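Local coordinates for glyoxalase family protein (Bacillus cereus, PDB 1SS4), which is of unknown function but belongs to the glyoxalase (vicinal oxygen chelate) family and may be a metal-dependent enzyme, possibly with methylmalonyl-CoA epimerase activity, at residues I17-F29 with Y135-A147. Residues are numbered along the deposited sequence; the frame is centred on the assembly and turned at random.
With FMT (formic acid), chain F.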
loop_
_atom_site.group_PDB
_atom_site.type_symbol
_atom_site.label_atom_id
_atom_site.label_comp_id
_atom_site.label_asym_id
_atom_site.label_seq_id
_atom_site.Cartn_x
_atom_site.Cartn_y
_atom_site.Cartn_z
ATOM N N ILE A 17 3.969 3.952 4.629
ATOM C CA ILE A 17 3.757 5.311 4.131
ATOM C C ILE A 17 4.807 6.211 4.808
ATOM O O ILE A 17 5.019 6.108 6.016
ATOM C CB ILE A 17 2.336 5.851 4.523
ATOM C CG1 ILE A 17 1.255 4.805 4.216
ATOM C CG2 ILE A 17 2.045 7.169 3.762
ATOM C CD1 ILE A 17 -0.136 5.157 4.781
ATOM N N VAL A 18 5.466 7.055 4.022
ATOM C CA VAL A 18 6.458 8.000 4.533
ATOM C C VAL A 18 5.667 9.278 4.795
ATOM O O VAL A 18 5.005 9.790 3.901
ATOM C CB VAL A 18 7.566 8.258 3.489
ATOM C CG1 VAL A 18 8.486 9.376 3.946
ATOM C CG2 VAL A 18 8.348 6.995 3.283
ATOM N N VAL A 19 5.709 9.771 6.031
ATOM C CA VAL A 19 4.944 10.951 6.372
ATOM C C VAL A 19 5.799 12.074 6.940
ATOM O O VAL A 19 6.966 11.866 7.300
ATOM C CB VAL A 19 3.815 10.605 7.365
ATOM C CG1 VAL A 19 2.928 9.519 6.768
ATOM C CG2 VAL A 19 4.397 10.135 8.696
ATOM N N GLU A 20 5.203 13.265 6.985
ATOM C CA GLU A 20 5.845 14.473 7.496
ATOM C C GLU A 20 5.817 14.478 9.028
ATOM O O GLU A 20 6.811 14.786 9.680
ATOM C CB GLU A 20 5.092 15.693 6.958
ATOM C CG GLU A 20 5.797 17.014 7.132
ATOM C CD GLU A 20 5.017 18.170 6.511
ATOM O OE1 GLU A 20 5.519 19.315 6.609
ATOM O OE2 GLU A 20 3.912 17.947 5.929
ATOM N N SER A 21 4.667 14.136 9.596
ATOM C CA SER A 21 4.483 14.098 11.052
ATOM C C SER A 21 3.997 12.726 11.502
ATOM O O SER A 21 2.881 12.321 11.174
ATOM C CB SER A 21 3.451 15.141 11.495
ATOM O OG SER A 21 3.039 14.911 12.837
ATOM N N LEU A 22 4.835 12.010 12.249
ATOM C CA LEU A 22 4.444 10.696 12.741
ATOM C C LEU A 22 3.284 10.860 13.737
ATOM O O LEU A 22 2.297 10.107 13.707
ATOM C CB LEU A 22 5.643 10.001 13.399
ATOM C CG LEU A 22 5.611 8.471 13.403
ATOM C CD1 LEU A 22 5.449 7.956 11.964
ATOM C CD2 LEU A 22 6.894 7.926 14.025
ATOM N N ASP A 23 3.386 11.848 14.619
ATOM C CA ASP A 23 2.300 12.071 15.573
ATOM C C ASP A 23 0.943 12.237 14.881
ATOM O O ASP A 23 -0.043 11.618 15.290
ATOM C CB ASP A 23 2.557 13.320 16.422
ATOM C CG ASP A 23 3.644 13.119 17.454
ATOM O OD1 ASP A 23 3.925 11.960 17.813
ATOM O OD2 ASP A 23 4.211 14.130 17.919
ATOM N N ASN A 24 0.880 13.079 13.849
ATOM C CA ASN A 24 -0.391 13.305 13.160
ATOM C C ASN A 24 -0.896 12.080 12.399
ATOM O O ASN A 24 -2.105 11.806 12.374
ATOM C CB ASN A 24 -0.298 14.472 12.170
ATOM C CG ASN A 24 -0.145 15.814 12.850
ATOM O OD1 ASN A 24 -0.509 15.979 14.014
ATOM N ND2 ASN A 24 0.381 16.790 12.117
ATOM N N ALA A 25 0.019 11.360 11.754
ATOM C CA ALA A 25 -0.371 10.168 10.989
ATOM C C ALA A 25 -0.883 9.081 11.937
ATOM O O ALA A 25 -1.906 8.456 11.676
ATOM C CB ALA A 25 0.812 9.661 10.166
ATOM N N ILE A 26 -0.179 8.864 13.045
ATOM C CA ILE A 26 -0.622 7.881 14.034
ATOM C C ILE A 26 -2.038 8.272 14.477
ATOM O O ILE A 26 -2.946 7.449 14.488
ATOM C CB ILE A 26 0.307 7.859 15.292
ATOM C CG1 ILE A 26 1.689 7.324 14.913
ATOM C CG2 ILE A 26 -0.314 6.991 16.388
ATOM C CD1 ILE A 26 2.675 7.302 16.063
ATOM N N SER A 27 -2.227 9.539 14.820
ATOM C CA SER A 27 -3.542 9.992 15.268
ATOM C C SER A 27 -4.641 9.688 14.249
ATOM O O SER A 27 -5.719 9.206 14.598
ATOM C CB SER A 27 -3.500 11.497 15.556
ATOM O OG SER A 27 -4.802 11.999 15.805
ATOM N N PHE A 28 -4.360 9.966 12.982
ATOM C CA PHE A 28 -5.321 9.723 11.915
ATOM C C PHE A 28 -5.703 8.248 11.760
ATOM O O PHE A 28 -6.882 7.912 11.692
ATOM C CB PHE A 28 -4.771 10.248 10.585
ATOM C CG PHE A 28 -5.674 9.985 9.420
ATOM C CD1 PHE A 28 -6.883 10.670 9.297
ATOM C CD2 PHE A 28 -5.337 9.040 8.463
ATOM C CE1 PHE A 28 -7.742 10.409 8.228
ATOM C CE2 PHE A 28 -6.192 8.767 7.390
ATOM C CZ PHE A 28 -7.393 9.453 7.275
ATOM N N PHE A 29 -4.717 7.358 11.702
ATOM C CA PHE A 29 -5.049 5.960 11.537
ATOM C C PHE A 29 -5.724 5.386 12.779
ATOM O O PHE A 29 -6.491 4.433 12.680
ATOM C CB PHE A 29 -3.812 5.193 11.080
ATOM C CG PHE A 29 -3.507 5.417 9.610
ATOM C CD1 PHE A 29 -4.288 4.804 8.632
ATOM C CD2 PHE A 29 -2.523 6.309 9.214
ATOM C CE1 PHE A 29 -4.097 5.085 7.269
ATOM C CE2 PHE A 29 -2.314 6.605 7.847
ATOM C CZ PHE A 29 -3.106 5.989 6.876
ATOM N N TYR A 135 -13.709 8.093 -1.385
ATOM C CA TYR A 135 -12.271 8.331 -1.305
ATOM C C TYR A 135 -12.149 9.563 -0.437
ATOM O O TYR A 135 -12.918 10.513 -0.575
ATOM C CB TYR A 135 -11.661 8.644 -2.672
ATOM C CG TYR A 135 -11.239 7.451 -3.498
ATOM C CD1 TYR A 135 -10.466 7.627 -4.651
ATOM C CD2 TYR A 135 -11.621 6.160 -3.151
ATOM C CE1 TYR A 135 -10.087 6.545 -5.432
ATOM C CE2 TYR A 135 -11.256 5.076 -3.927
ATOM C CZ TYR A 135 -10.488 5.278 -5.068
ATOM O OH TYR A 135 -10.159 4.203 -5.850
ATOM N N ILE A 136 -11.173 9.550 0.451
ATOM C CA ILE A 136 -10.942 10.655 1.358
ATOM C C ILE A 136 -9.474 10.992 1.345
ATOM O O ILE A 136 -8.642 10.091 1.253
ATOM C CB ILE A 136 -11.297 10.245 2.806
ATOM C CG1 ILE A 136 -12.793 9.969 2.911
ATOM C CG2 ILE A 136 -10.844 11.317 3.792
ATOM C CD1 ILE A 136 -13.631 11.201 2.750
ATOM N N ARG A 137 -9.169 12.289 1.417
ATOM C CA ARG A 137 -7.800 12.765 1.522
ATOM C C ARG A 137 -7.663 12.934 3.038
ATOM O O ARG A 137 -8.299 13.819 3.643
ATOM C CB ARG A 137 -7.627 14.120 0.827
ATOM C CG ARG A 137 -7.700 14.068 -0.691
ATOM C CD ARG A 137 -6.320 14.118 -1.297
ATOM N NE ARG A 137 -6.307 13.833 -2.732
ATOM C CZ ARG A 137 -5.331 13.159 -3.329
ATOM N NH1 ARG A 137 -4.321 12.719 -2.594
ATOM N NH2 ARG A 137 -5.357 12.932 -4.645
ATOM N N GLY A 138 -6.864 12.071 3.660
ATOM C CA GLY A 138 -6.704 12.137 5.097
ATOM C C GLY A 138 -5.504 12.931 5.556
ATOM O O GLY A 138 -5.201 13.990 5.004
ATOM N N VAL A 139 -4.816 12.416 6.573
ATOM C CA VAL A 139 -3.639 13.087 7.100
ATOM C C VAL A 139 -2.660 13.443 5.976
ATOM O O VAL A 139 -2.322 12.609 5.132
ATOM C CB VAL A 139 -2.938 12.233 8.187
ATOM C CG1 VAL A 139 -2.442 10.919 7.597
ATOM C CG2 VAL A 139 -1.796 13.037 8.821
ATOM N N GLU A 140 -2.258 14.713 5.948
ATOM C CA GLU A 140 -1.333 15.208 4.943
ATOM C C GLU A 140 -1.771 14.922 3.502
ATOM O O GLU A 140 -0.932 14.704 2.615
ATOM C CB GLU A 140 0.044 14.621 5.225
ATOM C CG GLU A 140 0.672 15.176 6.505
ATOM C CD GLU A 140 1.884 14.393 6.990
ATOM O OE1 GLU A 140 2.595 13.806 6.153
ATOM O OE2 GLU A 140 2.139 14.378 8.218
ATOM N N GLY A 141 -3.081 14.934 3.277
ATOM C CA GLY A 141 -3.641 14.692 1.953
ATOM C C GLY A 141 -3.562 13.270 1.407
ATOM O O GLY A 141 -3.960 13.022 0.265
ATOM N N ILE A 142 -3.066 12.334 2.214
ATOM C CA ILE A 142 -2.922 10.946 1.778
ATOM C C ILE A 142 -4.261 10.294 1.417
ATOM O O ILE A 142 -5.219 10.312 2.193
ATOM C CB ILE A 142 -2.167 10.139 2.864
ATOM C CG1 ILE A 142 -0.731 10.682 2.952
ATOM C CG2 ILE A 142 -2.151 8.628 2.530
ATOM C CD1 ILE A 142 0.049 10.231 4.167
ATOM N N LEU A 143 -4.311 9.711 0.227
ATOM C CA LEU A 143 -5.522 9.072 -0.275
ATOM C C LEU A 143 -5.860 7.739 0.395
ATOM O O LEU A 143 -5.043 6.809 0.421
ATOM C CB LEU A 143 -5.407 8.862 -1.784
ATOM C CG LEU A 143 -6.691 8.461 -2.518
ATOM C CD1 LEU A 143 -7.673 9.626 -2.463
ATOM C CD2 LEU A 143 -6.358 8.108 -3.984
ATOM N N ILE A 144 -7.085 7.665 0.920
ATOM C CA ILE A 144 -7.616 6.476 1.581
ATOM C C ILE A 144 -8.988 6.180 0.993
ATOM O O ILE A 144 -9.684 7.078 0.557
ATOM C CB ILE A 144 -7.822 6.722 3.082
ATOM C CG1 ILE A 144 -6.516 7.177 3.725
ATOM C CG2 ILE A 144 -8.325 5.481 3.733
ATOM C CD1 ILE A 144 -5.431 6.135 3.675
ATOM N N GLY A 145 -9.360 4.910 0.982
ATOM C CA GLY A 145 -10.656 4.506 0.498
ATOM C C GLY A 145 -11.419 3.968 1.709
ATOM O O GLY A 145 -10.840 3.356 2.607
ATOM N N LEU A 146 -12.717 4.222 1.744
ATOM C CA LEU A 146 -13.566 3.739 2.835
ATOM C C LEU A 146 -14.774 3.063 2.231
ATOM O O LEU A 146 -15.292 3.514 1.224
ATOM C CB LEU A 146 -14.041 4.893 3.708
ATOM C CG LEU A 146 -13.048 5.742 4.488
ATOM C CD1 LEU A 146 -13.814 6.861 5.183
ATOM C CD2 LEU A 146 -12.317 4.894 5.492
ATOM N N ALA A 147 -15.210 1.968 2.837
ATOM C CA ALA A 147 -16.397 1.265 2.365
ATOM C C ALA A 147 -17.178 0.667 3.527
ATOM O O ALA A 147 -16.609 0.331 4.563
ATOM C CB ALA A 147 -16.016 0.156 1.423
HETATM C C FMT F . -8.234 15.077 -5.435
HETATM O O1 FMT F . -8.154 15.309 -4.183
HETATM O O2 FMT F . -8.196 13.830 -5.696
HETATM O O HOH W 1 1.011 16.357 9.546
#
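The carboxylate of E140 reaches from the turn after strand 131-137 to the backbone just ahead of helix 22-32, gripping two successive amides with its two oxygens. E20 N points almost straight at E140 OE1 (2.8 Å, 168° at the hydrogen), while S21 N meets E140 OE2 (2.9 Å) in a more bent bond. Both arrive on the syn sides, each about 20° out of the carboxylate plane, so the group is held in its rotation. A water bridges E140 OE2 to N24 ND2, and R87 forms salt bridges with both E140 and E20, probably offsetting the closeness of the two acids. S21 is the N-cap, its OG accepting from N24 N.

One turn beyond N24, F28 lays its ring over the backbone of 138-139: V139 N sits 3.6 Å above the ring centre, buried without a partner in the model, and G138 CA approaches F28 CZ at 3.5 Å. The chi1 of V139 (62°) sets CG1 between its backbone N and carbonyl carbon, where it meets F28 CD2 at 3.6 Å; CG2 rests against the N24 carbonyl. I144 CG1 lies at the edge of the F28 ring, and I144 CD1 touches the F29 ring obliquely. Deeper, I142 CD1 fits against I17 CG2 (3.7 Å) and, crossing at about a right angle, V19 CG1.

Within one chain the contact joins the first strand and helix of one beta-alpha-beta-beta-beta module to the last hairpin of the other, the two repeats of the vicinal oxygen chelate fold, while I17 and V18 pair with a strand of the second subunit, carrying the sheet across the dimer.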